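Long-range contacts in enolase from the environmental genome shotgun sequencing of the Sargasso Sea (PDB 2QGY), which is of unknown function but belongs to the mandelate racemase/muconate lactonizing branch of the enolase superfamily and binds magnesium: residues A[175-180]-A[211-216]; A[235-240]-A[266-271]; A[140-145]-A[155-160]; A[136-141]-A[163-168]; A[302-307]-A[331-336]. All blocks are in the same frame, centred on the assembly; numbering follows the deposited sequence. Where two conformers were deposited one is given.

Contact 1 of 5, residues A[175-180]-A[211-216]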
# COMPACT_ATOMS: atom_id res chain seq x y z
N ASP A 175 6.17 22.88 19.28
CA ASP A 175 6.01 22.35 20.64
C ASP A 175 4.66 22.62 21.29
O ASP A 175 4.14 21.76 22.01
CB ASP A 175 7.13 22.85 21.57
CG ASP A 175 8.36 21.97 21.51
OD1 ASP A 175 8.39 21.06 20.64
OD2 ASP A 175 9.28 22.19 22.33
N SER A 176 4.10 23.80 21.03
CA SER A 176 2.83 24.19 21.61
C SER A 176 2.07 25.10 20.65
O SER A 176 2.65 25.61 19.69
CB SER A 176 3.08 24.90 22.94
OG SER A 176 3.71 26.16 22.75
N LEU A 177 0.79 25.31 20.93
CA LEU A 177 -0.06 26.17 20.10
C LEU A 177 0.56 27.54 19.92
O LEU A 177 0.68 28.02 18.79
CB LEU A 177 -1.49 26.29 20.68
CG LEU A 177 -2.39 27.38 20.07
CD1 LEU A 177 -2.60 27.16 18.57
CD2 LEU A 177 -3.75 27.46 20.78
N SER A 178 0.98 28.18 21.01
CA SER A 178 1.42 29.56 20.90
C SER A 178 2.79 29.69 20.21
O SER A 178 3.07 30.70 19.56
CB SER A 178 1.33 30.30 22.25
OG SER A 178 2.57 30.45 22.89
N ILE A 179 3.63 28.67 20.34
CA ILE A 179 4.90 28.63 19.61
C ILE A 179 4.62 28.43 18.09
O ILE A 179 5.23 29.09 17.24
CB ILE A 179 5.85 27.54 20.21
CG1 ILE A 179 6.37 27.99 21.60
CG2 ILE A 179 7.00 27.25 19.27
CD1 ILE A 179 7.08 26.89 22.42
N SER A 180 3.66 27.57 17.78
CA SER A 180 3.21 27.32 16.39
C SER A 180 2.68 28.59 15.73
O SER A 180 3.05 28.92 14.60
CB SER A 180 2.12 26.24 16.39
OG SER A 180 2.60 25.02 16.95
N LYS A 211 -7.59 21.50 15.80
CA LYS A 211 -8.72 22.42 15.82
C LYS A 211 -8.36 23.76 16.46
O LYS A 211 -8.68 24.80 15.89
CB LYS A 211 -9.92 21.77 16.49
CG LYS A 211 -10.63 20.75 15.62
CD LYS A 211 -11.61 19.97 16.49
CE LYS A 211 -12.53 19.11 15.66
NZ LYS A 211 -13.31 18.20 16.56
N SER A 212 -7.65 23.73 17.60
CA SER A 212 -7.25 24.96 18.26
C SER A 212 -6.30 25.78 17.37
O SER A 212 -6.47 26.99 17.23
CB SER A 212 -6.64 24.67 19.63
OG SER A 212 -7.45 23.74 20.35
N PHE A 213 -5.35 25.09 16.74
CA PHE A 213 -4.43 25.76 15.82
C PHE A 213 -5.19 26.43 14.67
O PHE A 213 -5.00 27.61 14.38
CB PHE A 213 -3.37 24.78 15.26
CG PHE A 213 -2.43 25.41 14.27
CD1 PHE A 213 -1.36 26.19 14.71
CD2 PHE A 213 -2.62 25.24 12.90
CE1 PHE A 213 -0.49 26.79 13.81
CE2 PHE A 213 -1.76 25.84 11.97
CZ PHE A 213 -0.66 26.61 12.42
N LEU A 214 -6.06 25.67 14.02
CA LEU A 214 -6.79 26.19 12.86
C LEU A 214 -7.69 27.38 13.22
O LEU A 214 -7.90 28.28 12.40
CB LEU A 214 -7.61 25.08 12.21
CG LEU A 214 -6.75 24.02 11.50
CD1 LEU A 214 -7.65 22.92 10.95
CD2 LEU A 214 -5.90 24.66 10.40
N LYS A 215 -8.18 27.39 14.45
CA LYS A 215 -9.00 28.50 14.94
C LYS A 215 -8.16 29.77 15.10
O LYS A 215 -8.60 30.88 14.77
CB LYS A 215 -9.66 28.11 16.26
CG LYS A 215 -10.83 28.99 16.67
CD LYS A 215 -11.64 28.31 17.78
CE LYS A 215 -13.07 28.86 17.84
NZ LYS A 215 -13.98 28.04 18.71
N GLU A 216 -6.92 29.61 15.55
CA GLU A 216 -6.04 30.76 15.77
C GLU A 216 -5.28 31.19 14.51
O GLU A 216 -4.81 32.33 14.42
CB GLU A 216 -5.05 30.47 16.90
CG GLU A 216 -5.72 30.07 18.22
CD GLU A 216 -6.56 31.19 18.82
OE1 GLU A 216 -6.16 32.37 18.66
OE2 GLU A 216 -7.61 30.89 19.45

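Contact 2 of 5, residues A[235-240]-A[266-271]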
# COMPACT_ATOMS: atom_id res chain seq x y z
N SER A 235 -14.05 10.66 7.15
CA SER A 235 -15.01 11.27 8.08
C SER A 235 -14.44 12.54 8.70
O SER A 235 -15.12 13.58 8.73
CB SER A 235 -15.41 10.27 9.16
OG SER A 235 -16.12 9.20 8.56
N LEU A 236 -13.21 12.46 9.21
CA LEU A 236 -12.55 13.61 9.84
C LEU A 236 -12.18 14.68 8.84
O LEU A 236 -12.27 15.88 9.14
CB LEU A 236 -11.29 13.18 10.59
CG LEU A 236 -11.39 13.01 12.10
CD1 LEU A 236 -12.27 11.80 12.44
CD2 LEU A 236 -9.99 12.88 12.71
N LEU A 237 -11.78 14.27 7.64
CA LEU A 237 -11.46 15.27 6.61
C LEU A 237 -12.68 16.13 6.32
O LEU A 237 -12.60 17.38 6.22
CB LEU A 237 -11.00 14.61 5.30
CG LEU A 237 -9.55 14.18 5.10
CD1 LEU A 237 -9.50 13.29 3.84
CD2 LEU A 237 -8.66 15.39 4.94
N THR A 238 -13.82 15.47 6.14
CA THR A 238 -15.04 16.21 5.86
C THR A 238 -15.36 17.12 7.04
O THR A 238 -15.70 18.28 6.84
CB THR A 238 -16.22 15.29 5.50
OG1 THR A 238 -16.62 14.54 6.67
CG2 THR A 238 -15.85 14.33 4.33
N GLU A 239 -15.22 16.62 8.25
CA GLU A 239 -15.50 17.42 9.44
C GLU A 239 -14.63 18.71 9.47
O GLU A 239 -15.15 19.81 9.71
CB GLU A 239 -15.29 16.58 10.68
CG GLU A 239 -15.25 17.40 11.96
CD GLU A 239 -15.24 16.52 13.18
OE1 GLU A 239 -15.70 15.36 13.06
OE2 GLU A 239 -14.81 17.01 14.24
N ILE A 240 -13.34 18.57 9.21
CA ILE A 240 -12.43 19.72 9.14
C ILE A 240 -12.80 20.69 8.05
O ILE A 240 -12.87 21.91 8.28
CB ILE A 240 -10.94 19.30 8.92
CG1 ILE A 240 -10.38 18.63 10.18
CG2 ILE A 240 -10.09 20.54 8.50
CD1 ILE A 240 -10.08 19.55 11.35
N ARG A 266 -17.43 12.31 -1.35
CA ARG A 266 -17.68 12.77 -0.01
C ARG A 266 -17.42 14.28 0.20
O ARG A 266 -17.52 14.76 1.33
CB ARG A 266 -16.81 11.97 0.97
CG ARG A 266 -17.13 10.44 1.03
CD ARG A 266 -18.23 10.11 2.04
NE ARG A 266 -17.77 10.32 3.41
CZ ARG A 266 -16.98 9.46 4.08
NH1 ARG A 266 -16.61 9.76 5.32
NH2 ARG A 266 -16.58 8.30 3.55
N ASN A 267 -17.08 14.98 -0.86
CA ASN A 267 -16.66 16.40 -0.78
C ASN A 267 -15.66 16.59 0.34
O ASN A 267 -15.82 17.47 1.20
CB ASN A 267 -17.89 17.33 -0.59
CG ASN A 267 -18.87 17.26 -1.75
OD1 ASN A 267 -20.09 17.17 -1.56
ND2 ASN A 267 -18.33 17.23 -2.97
N ALA A 268 -14.60 15.77 0.34
CA ALA A 268 -13.74 15.71 1.51
C ALA A 268 -12.51 16.63 1.45
O ALA A 268 -11.79 16.77 2.44
CB ALA A 268 -13.31 14.25 1.79
N ALA A 269 -12.30 17.28 0.32
CA ALA A 269 -11.12 18.11 0.13
C ALA A 269 -11.30 19.09 -1.00
O ALA A 269 -12.17 18.93 -1.85
CB ALA A 269 -9.86 17.25 -0.10
N ASP A 270 -10.47 20.12 -0.99
CA ASP A 270 -10.51 21.17 -2.00
C ASP A 270 -9.43 20.94 -3.08
O ASP A 270 -9.58 21.37 -4.23
CB ASP A 270 -10.28 22.51 -1.29
CG ASP A 270 -11.37 22.79 -0.26
OD1 ASP A 270 -12.50 23.00 -0.72
OD2 ASP A 270 -11.15 22.77 0.98
N ILE A 271 -8.34 20.29 -2.68
CA ILE A 271 -7.17 20.07 -3.55
C ILE A 271 -6.63 18.68 -3.24
O ILE A 271 -6.56 18.30 -2.08
CB ILE A 271 -6.05 21.12 -3.25
CG1 ILE A 271 -6.55 22.57 -3.48
CG2 ILE A 271 -4.76 20.83 -4.09
CD1 ILE A 271 -5.63 23.66 -2.85
O HOH W 1 -17.85 12.31 6.12

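Contact 3 of 5, residues A[140-145]-A[155-160]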
# COMPACT_ATOMS: atom_id res chain seq x y z
N ALA A 140 7.43 26.73 -3.09
CA ALA A 140 8.58 26.11 -2.46
C ALA A 140 8.25 25.59 -1.09
O ALA A 140 7.65 26.30 -0.25
CB ALA A 140 9.73 27.10 -2.38
N THR A 141 8.68 24.36 -0.84
CA THR A 141 8.48 23.74 0.46
C THR A 141 9.72 23.92 1.32
O THR A 141 10.83 23.67 0.87
CB THR A 141 8.15 22.25 0.32
OG1 THR A 141 6.87 22.13 -0.31
CG2 THR A 141 8.11 21.55 1.65
N CYS A 142 9.50 24.41 2.54
CA CYS A 142 10.58 24.64 3.51
C CYS A 142 10.54 23.55 4.58
O CYS A 142 9.73 23.61 5.52
CB CYS A 142 10.40 25.98 4.22
SG CYS A 142 11.86 26.38 5.14
N TRP A 143 11.38 22.55 4.44
CA TRP A 143 11.40 21.45 5.36
C TRP A 143 12.81 20.89 5.49
O TRP A 143 13.53 20.79 4.50
CB TRP A 143 10.48 20.33 4.82
CG TRP A 143 10.36 19.18 5.77
CD1 TRP A 143 9.45 19.02 6.79
CD2 TRP A 143 11.19 18.02 5.80
NE1 TRP A 143 9.67 17.84 7.45
CE2 TRP A 143 10.73 17.19 6.85
CE3 TRP A 143 12.27 17.57 5.01
CZ2 TRP A 143 11.32 15.96 7.15
CZ3 TRP A 143 12.87 16.36 5.32
CH2 TRP A 143 12.38 15.56 6.38
N SER A 144 13.19 20.53 6.71
CA SER A 144 14.48 19.84 6.92
C SER A 144 14.41 18.69 7.94
O SER A 144 13.65 18.75 8.91
CB SER A 144 15.57 20.82 7.34
OG SER A 144 16.79 20.11 7.57
N ASP A 145 15.22 17.67 7.72
CA ASP A 145 15.34 16.56 8.68
C ASP A 145 16.44 16.79 9.71
O ASP A 145 16.61 15.96 10.61
CB ASP A 145 15.55 15.21 7.98
CG ASP A 145 16.92 15.08 7.33
OD1 ASP A 145 17.43 16.10 6.81
OD2 ASP A 145 17.46 13.94 7.32
N ARG A 155 15.39 32.32 8.60
CA ARG A 155 16.42 32.79 7.68
C ARG A 155 16.32 32.05 6.34
O ARG A 155 16.54 32.63 5.28
CB ARG A 155 17.83 32.62 8.27
CG ARG A 155 18.11 33.46 9.54
CD ARG A 155 19.45 33.11 10.22
NE ARG A 155 19.54 31.69 10.60
CZ ARG A 155 20.29 30.78 9.96
NH1 ARG A 155 21.03 31.14 8.91
NH2 ARG A 155 20.29 29.51 10.37
N GLN A 156 15.93 30.77 6.39
CA GLN A 156 15.67 30.01 5.17
C GLN A 156 14.43 30.54 4.46
O GLN A 156 14.37 30.57 3.24
CB GLN A 156 15.50 28.52 5.47
CG GLN A 156 15.44 27.60 4.21
CD GLN A 156 16.76 27.43 3.49
OE1 GLN A 156 17.71 28.18 3.70
NE2 GLN A 156 16.84 26.41 2.63
N ILE A 157 13.43 30.95 5.24
CA ILE A 157 12.21 31.53 4.66
C ILE A 157 12.49 32.91 4.03
O ILE A 157 11.92 33.23 3.01
CB ILE A 157 11.01 31.50 5.68
CG1 ILE A 157 10.52 30.06 5.86
CG2 ILE A 157 9.84 32.36 5.20
CD1 ILE A 157 10.09 29.73 7.25
N GLU A 158 13.39 33.71 4.62
CA GLU A 158 13.86 34.94 3.97
C GLU A 158 14.51 34.69 2.60
O GLU A 158 14.30 35.45 1.65
CB GLU A 158 14.90 35.65 4.83
CG GLU A 158 14.37 36.55 5.90
CD GLU A 158 15.47 37.01 6.81
OE1 GLU A 158 16.60 37.25 6.29
OE2 GLU A 158 15.22 37.10 8.04
N LYS A 159 15.31 33.63 2.53
CA LYS A 159 16.01 33.23 1.32
C LYS A 159 14.98 32.91 0.23
O LYS A 159 15.03 33.47 -0.85
CB LYS A 159 16.91 32.02 1.62
CG LYS A 159 17.77 31.55 0.45
CD LYS A 159 18.41 30.17 0.73
CE LYS A 159 19.60 30.26 1.71
NZ LYS A 159 20.15 28.91 2.12
N PHE A 160 14.06 31.99 0.53
CA PHE A 160 12.96 31.66 -0.37
C PHE A 160 12.16 32.92 -0.81
O PHE A 160 11.82 33.08 -1.98
CB PHE A 160 12.01 30.65 0.31
CG PHE A 160 12.59 29.23 0.45
CD1 PHE A 160 13.94 28.95 0.22
CD2 PHE A 160 11.74 28.17 0.79
CE1 PHE A 160 14.45 27.67 0.37
CE2 PHE A 160 12.25 26.87 0.94
CZ PHE A 160 13.60 26.61 0.71

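Contact 4 of 5, residues A[136-141]-A[163-168]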
# COMPACT_ATOMS: atom_id res chain seq x y z
N VAL A 136 4.70 26.81 -15.63
CA VAL A 136 3.92 26.16 -14.58
C VAL A 136 4.12 26.86 -13.26
O VAL A 136 5.24 26.90 -12.78
CB VAL A 136 4.34 24.67 -14.45
CG1 VAL A 136 3.71 24.02 -13.17
CG2 VAL A 136 3.97 23.92 -15.72
N PRO A 137 3.06 27.45 -12.68
CA PRO A 137 3.29 28.08 -11.39
C PRO A 137 3.81 27.08 -10.35
O PRO A 137 3.35 25.93 -10.31
CB PRO A 137 1.90 28.58 -10.98
CG PRO A 137 1.18 28.80 -12.35
CD PRO A 137 1.66 27.60 -13.13
N ILE A 138 4.75 27.51 -9.52
CA ILE A 138 5.32 26.66 -8.48
C ILE A 138 5.28 27.30 -7.10
O ILE A 138 5.11 28.51 -6.98
CB ILE A 138 6.80 26.25 -8.82
CG1 ILE A 138 7.65 27.47 -9.22
CG2 ILE A 138 6.84 25.23 -9.95
CD1 ILE A 138 8.29 28.23 -8.10
N TYR A 139 5.45 26.49 -6.06
CA TYR A 139 5.66 27.01 -4.73
C TYR A 139 6.80 26.18 -4.12
O TYR A 139 7.10 25.08 -4.60
CB TYR A 139 4.38 26.91 -3.87
CG TYR A 139 4.05 25.49 -3.42
CD1 TYR A 139 4.54 25.00 -2.21
CD2 TYR A 139 3.29 24.63 -4.23
CE1 TYR A 139 4.27 23.65 -1.79
CE2 TYR A 139 3.01 23.32 -3.83
CZ TYR A 139 3.51 22.83 -2.62
OH TYR A 139 3.21 21.55 -2.23
N ALA A 140 7.43 26.73 -3.09
CA ALA A 140 8.58 26.11 -2.46
C ALA A 140 8.25 25.59 -1.09
O ALA A 140 7.65 26.30 -0.25
CB ALA A 140 9.73 27.10 -2.38
N THR A 141 8.68 24.36 -0.84
CA THR A 141 8.48 23.74 0.46
C THR A 141 9.72 23.92 1.32
O THR A 141 10.83 23.67 0.87
CB THR A 141 8.15 22.25 0.32
OG1 THR A 141 6.87 22.13 -0.31
CG2 THR A 141 8.11 21.55 1.65
N LYS A 163 13.52 34.79 -3.55
CA LYS A 163 13.53 34.07 -4.81
C LYS A 163 12.24 34.25 -5.61
O LYS A 163 12.18 33.85 -6.76
CB LYS A 163 13.83 32.58 -4.58
CG LYS A 163 15.17 32.29 -3.91
CD LYS A 163 16.37 32.69 -4.78
CE LYS A 163 16.34 32.03 -6.16
NZ LYS A 163 16.78 32.98 -7.23
N LYS A 164 11.23 34.84 -4.99
CA LYS A 164 9.99 35.18 -5.69
C LYS A 164 9.23 33.96 -6.25
O LYS A 164 8.66 34.04 -7.34
CB LYS A 164 10.24 36.22 -6.79
CG LYS A 164 10.83 37.55 -6.27
CD LYS A 164 11.36 38.44 -7.42
CE LYS A 164 10.25 38.95 -8.34
NZ LYS A 164 9.03 39.30 -7.57
N TYR A 165 9.24 32.85 -5.49
CA TYR A 165 8.39 31.69 -5.81
C TYR A 165 6.90 32.03 -5.77
O TYR A 165 6.52 33.09 -5.26
CB TYR A 165 8.64 30.56 -4.81
CG TYR A 165 10.08 30.12 -4.71
CD1 TYR A 165 10.76 29.63 -5.81
CD2 TYR A 165 10.75 30.19 -3.50
CE1 TYR A 165 12.08 29.23 -5.72
CE2 TYR A 165 12.07 29.78 -3.39
CZ TYR A 165 12.72 29.29 -4.49
OH TYR A 165 14.03 28.90 -4.40
N GLY A 166 6.06 31.14 -6.27
CA GLY A 166 4.62 31.38 -6.28
C GLY A 166 3.98 31.23 -4.92
O GLY A 166 2.79 31.52 -4.76
N GLY A 167 4.76 30.79 -3.93
CA GLY A 167 4.25 30.46 -2.61
C GLY A 167 5.31 29.80 -1.76
O GLY A 167 6.33 29.36 -2.29
N ILE A 168 5.10 29.75 -0.46
CA ILE A 168 6.00 29.00 0.43
C ILE A 168 5.15 28.10 1.32
O ILE A 168 4.14 28.56 1.90
CB ILE A 168 6.89 29.95 1.30
CG1 ILE A 168 7.91 30.67 0.41
CG2 ILE A 168 7.64 29.17 2.40
CD1 ILE A 168 8.66 31.82 1.11

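Contact 5 of 5, residues A[302-307]-A[331-336]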
# COMPACT_ATOMS: atom_id res chain seq x y z
N HIS A 302 2.29 16.32 -5.36
CA HIS A 302 3.28 16.34 -4.31
C HIS A 302 4.54 15.88 -5.04
O HIS A 302 4.46 15.13 -6.00
CB HIS A 302 2.83 15.33 -3.24
CG HIS A 302 3.82 15.06 -2.14
ND1 HIS A 302 4.69 14.00 -2.19
CD2 HIS A 302 3.97 15.60 -0.91
CE1 HIS A 302 5.38 13.93 -1.06
NE2 HIS A 302 4.97 14.90 -0.27
N CYS A 303 5.69 16.39 -4.64
CA CYS A 303 6.93 16.01 -5.32
C CYS A 303 8.12 16.00 -4.36
O CYS A 303 9.07 16.78 -4.49
CB CYS A 303 7.21 16.92 -6.55
SG CYS A 303 8.54 16.19 -7.61
N TRP A 304 8.06 15.11 -3.37
CA TRP A 304 9.21 14.93 -2.50
C TRP A 304 10.05 13.82 -3.14
O TRP A 304 10.02 12.65 -2.76
CB TRP A 304 8.79 14.65 -1.05
CG TRP A 304 9.95 14.62 -0.10
CD1 TRP A 304 11.04 15.43 -0.10
CD2 TRP A 304 10.16 13.67 0.95
NE1 TRP A 304 11.92 15.07 0.91
CE2 TRP A 304 11.39 14.01 1.58
CE3 TRP A 304 9.42 12.59 1.43
CZ2 TRP A 304 11.89 13.29 2.67
CZ3 TRP A 304 9.92 11.87 2.53
CH2 TRP A 304 11.15 12.22 3.12
N ASN A 305 10.81 14.24 -4.15
CA ASN A 305 11.53 13.34 -5.08
C ASN A 305 12.72 14.16 -5.56
O ASN A 305 12.92 15.31 -5.12
CB ASN A 305 10.67 13.02 -6.30
CG ASN A 305 9.41 12.20 -5.97
OD1 ASN A 305 9.50 11.09 -5.46
ND2 ASN A 305 8.27 12.73 -6.33
N SER A 306 13.51 13.61 -6.48
CA SER A 306 14.55 14.46 -7.10
C SER A 306 13.92 15.56 -7.91
O SER A 306 12.78 15.45 -8.33
CB SER A 306 15.47 13.66 -7.99
OG SER A 306 14.99 13.64 -9.33
N MET A 307 14.68 16.63 -8.16
CA MET A 307 14.18 17.70 -9.01
C MET A 307 14.57 17.45 -10.47
O MET A 307 14.59 18.39 -11.29
CB MET A 307 14.62 19.10 -8.51
CG MET A 307 13.99 19.60 -7.15
SD MET A 307 12.20 19.87 -7.27
CE MET A 307 11.59 18.35 -6.53
N PRO A 331 13.49 23.72 -3.13
CA PRO A 331 14.59 24.49 -3.69
C PRO A 331 15.95 23.90 -3.34
O PRO A 331 16.84 23.93 -4.18
CB PRO A 331 14.41 25.88 -3.06
CG PRO A 331 12.93 25.99 -2.84
CD PRO A 331 12.60 24.56 -2.30
N ASP A 332 16.09 23.31 -2.15
CA ASP A 332 17.39 22.77 -1.70
C ASP A 332 17.82 21.51 -2.45
O ASP A 332 18.96 21.08 -2.34
CB ASP A 332 17.45 22.57 -0.19
CG ASP A 332 16.31 21.69 0.35
OD1 ASP A 332 15.12 22.00 0.07
OD2 ASP A 332 16.61 20.73 1.07
N TYR A 333 16.89 20.91 -3.18
CA TYR A 333 17.19 19.76 -4.03
C TYR A 333 17.59 20.16 -5.45
O TYR A 333 17.98 19.30 -6.28
CB TYR A 333 15.95 18.86 -4.10
CG TYR A 333 15.68 18.00 -2.86
CD1 TYR A 333 16.33 18.24 -1.64
CD2 TYR A 333 14.76 16.95 -2.92
CE1 TYR A 333 16.07 17.42 -0.50
CE2 TYR A 333 14.50 16.15 -1.81
CZ TYR A 333 15.15 16.38 -0.62
OH TYR A 333 14.88 15.55 0.47
N ILE A 334 17.48 21.45 -5.77
CA ILE A 334 17.75 21.86 -7.15
C ILE A 334 19.23 21.69 -7.55
O ILE A 334 19.52 21.04 -8.54
CB ILE A 334 17.28 23.29 -7.44
CG1 ILE A 334 15.74 23.41 -7.31
CG2 ILE A 334 17.76 23.72 -8.83
CD1 ILE A 334 14.94 22.88 -8.52
N ASN A 335 20.15 22.27 -6.79
CA ASN A 335 21.55 22.16 -7.22
C ASN A 335 22.10 20.76 -6.97
O ASN A 335 22.96 20.29 -7.72
CB ASN A 335 22.43 23.20 -6.56
CG ASN A 335 22.08 24.61 -6.99
OD1 ASN A 335 21.75 24.86 -8.15
ND2 ASN A 335 22.16 25.53 -6.06
N PHE A 336 21.58 20.07 -5.95
CA PHE A 336 21.92 18.66 -5.82
C PHE A 336 21.59 17.89 -7.12
O PHE A 336 22.39 17.09 -7.60
CB PHE A 336 21.21 17.98 -4.66
CG PHE A 336 21.54 16.53 -4.58
CD1 PHE A 336 22.78 16.13 -4.07
CD2 PHE A 336 20.67 15.56 -5.08
CE1 PHE A 336 23.13 14.82 -4.03
CE2 PHE A 336 21.02 14.22 -5.05
CZ PHE A 336 22.25 13.84 -4.52

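Contact 1 of 5, residues A[175-180]-A[211-216]
Leu177 and Phe213 bring two helices together, with their CA atoms 6.1 Å apart. Leu177 opens helix 177-191, and Phe213 lies within helix 207-217. Both helices belong to the outer layer of the beta/alpha barrel. Ser176 is the N-cap of the first helix: its OG accepts a weak bond from Ile179 N. Leu177 points at the second helix. Its CG is anti to the backbone N (chi1 168°), and its two methyls part. CD1 presses on the backbone of the second helix, 3.6 Å from Phe213 CA. CD2 touches both Ser212 CB and Glu216 CG, and the Leu177 and Glu216 side chains cross at about a right angle. Ser212 turns its polar end back to Asp208 O. The Phe213 ring reaches across to Ser180 and packs also on Ile181 and Val184. Ser176 O takes two bonds, from Ser180 N and from the Ser180 hydroxyl, which comes from above the carbonyl plane and also bonds with Leu174 N. Ser180 CB meets the ring obliquely, 3.7 Å from Phe213 CE1.

Contact 2 of 5, residues A[235-240]-A[266-271]
Thr238 and Ala268 bring helix 234-243 against the turn that follows helix 257-265, with Thr238 CA 4.6 Å from Ala268 CA. The turn begins with a Schellman motif, in which Asn267 takes positive phi.

The apolar part centres on one methyl. Thr238 CG2 sits 3.6 Å from Ala268 CB and 3.5 Å from Arg266 O. Beside it, Leu237 CB rests 3.7 Å from Ala268 O. That carbonyl oxygen is buried here and has no polar partner in the model.

The polar part starts at the Thr238 hydroxyl. OG1 stands between the backbone N and the carbonyl carbon (chi1 69°) and donates to Ser235 O at 2.7 Å. Glu239 N reaches the same oxygen from the same face of its plane. A water links the segments. It donates to Thr238 OG1 at 2.6 Å and lies in the plane of the Arg266 guanidinium, at its edge, where it accepts from NH1 at 2.9 Å.

The charged part involves the dimer. Arg266 NH1 pairs with Glu262 of the second subunit, and NH2 with Glu262 of its own chain. Ser235 OG also bonds to Glu262 of the second subunit.

Toward the barrel wall, Leu237 packs on Val248 and Thr250 of strand 248-250. Leu263 of helix 257-265 packs on both Leu237 and Ala268.

Contact 3 of 5, residues A[140-145]-A[155-160]
Cys142 and Ile157 face each other with their CA atoms 7.2 Å apart, and Ala140 faces Phe160 at a similar spacing. Helix 150-162 here lies against the end of strand 135-141 and the loop that follows. These are the first strand and helix of a beta-alpha-beta unit completed by strand 168-170, a building block of the barrel. All the touching residues are buried.

Phe160 carries much of the contact. Its CG is anti to the carbonyl carbon (chi1 -71°), beside the backbone N. The ring then extends to the strand and meets it with CD2 and CE2. Ala140 CB lies 3.9 Å from Phe160 CD2. CE2 touches the backbone at Cys142 CA. Thr141 O comes to the ring at its edge, near the ring plane, 3.5 Å from Phe160 CE2.

Cys142 reaches back toward the helix. SG is anti to its own backbone N (chi1 -169°) and lies 5.0 Å from the centroid of the Phe160 ring, in an oblique sulfur-aromatic contact. Ile157 adds an apolar branch and also packs on Phe183 and Val187 of helix 177-191. Gln156 offers its aliphatic part to the sulfur, while its OE1 accepts from Lys159 NZ, which also pairs with Asp28. The sulfur of Cys142 touches two carbons of the helix, with SG 3.9 Å from Gln156 CG and 4.0 Å from Ile157 CG1.

Contact 4 of 5, residues A[136-141]-A[163-168]
Ala140 N donates to Gly167 O at 3.0 Å. The bond is nearly straight at the hydrogen (172°), although the donor stands above the carbonyl plane. A second bond, from Gly166 N to Ile138 O at 2.9 Å, is weak, with an angle of only 121° at the hydrogen. Ile168 CA approaches Ala140 O to 3.2 Å in a CA-H...O contact.

Gly166 and Gly167 have no side chains and lie close to strand 135-141. Gly167 O comes to 3.5 Å from Tyr139 CB.

Ala140 and Ile168 form a parallel bridge. It marks the start of pairing between strands 135-141 and 168-170, neighbours in the wall of the beta/alpha barrel. Their side chains lie on the same face of the sheet, where Phe160 of helix 150-162 also packs on Ile168.

The Tyr165 ring is held from two sides. Ala140 CB sits over one face, 3.8 Å from the ring centroid, as a CH-pi contact. Lys163 CB lies over the opposite face. Ile138 CG1 stands between its backbone N and carbonyl carbon (chi1 49°). Its chain crosses the tyrosine obliquely, with Ile138 CD1 3.6 Å from Tyr165 CD1. The Tyr139 hydroxyl is hydrogen-bonded to Lys169 NZ, and its ring meets Trp224 edge-to-face.

Contact 5 of 5, residues A[302-307]-A[331-336]
Tyr333 touches both Trp304 and Met307, joining two loop regions of the beta/alpha barrel near the metal site. Residues 302-307 follow strand 298-299, and residues 331-336 follow strand 327-329 and run into the first turn of helix 334-338. The Trp304 side chain is about 8 Å from the magnesium ion, and His302 touches the metal ligand Glu252. The tight part is built on Met307 and Tyr333, both buried. Met307 CG lies 3.7 Å from both Tyr333 CB and Ile334 CD1. The methionine chain, bent at chi2 and chi3, crosses Tyr333 at about a right angle and also packs on Ile329. Separately, Asn305 O lies in the plane of the Tyr333 ring at its edge, 3.3 Å from Tyr333 CD2. This oxygen is buried with no polar partner in the model.

The looser part is toward Trp304, which is partly exposed and is the centre of an inverse gamma turn. The two rings meet rim to rim, with planes at 25°. Lys34, from the N-terminal domain, bonds through N to the tyrosine hydroxyl and through NZ to Trp304 O. Across the rims, Trp304 NE1 donates to Tyr333 OH at 3.0 Å, the hydroxyl lying 28° out of the indole plane.

From the N terminus, strand 135-141 starts contacts 3 and 4, which share Ala140 and Thr141. Contact 3 closes the shorter loop, onto helix 150-162. Its span, 140-160, lies within that of contact 4, 136-168, which reaches the approach to strand 168-170. Contacts 1, 2 and 5 follow in series, and none cross. Contact 1 joins two outer helices, 177-191 and 207-217, and contact 2 joins helix 234-243 to the turn before strand 271-272. These two touch through the Lys211-Glu239 salt bridge. Contact 5 closes last. Its Pro331 packs on Ala140, Phe160 and Tyr165, which brings the late segment back to the first strand. Contacts 3, 4 and 5 thus form one cluster.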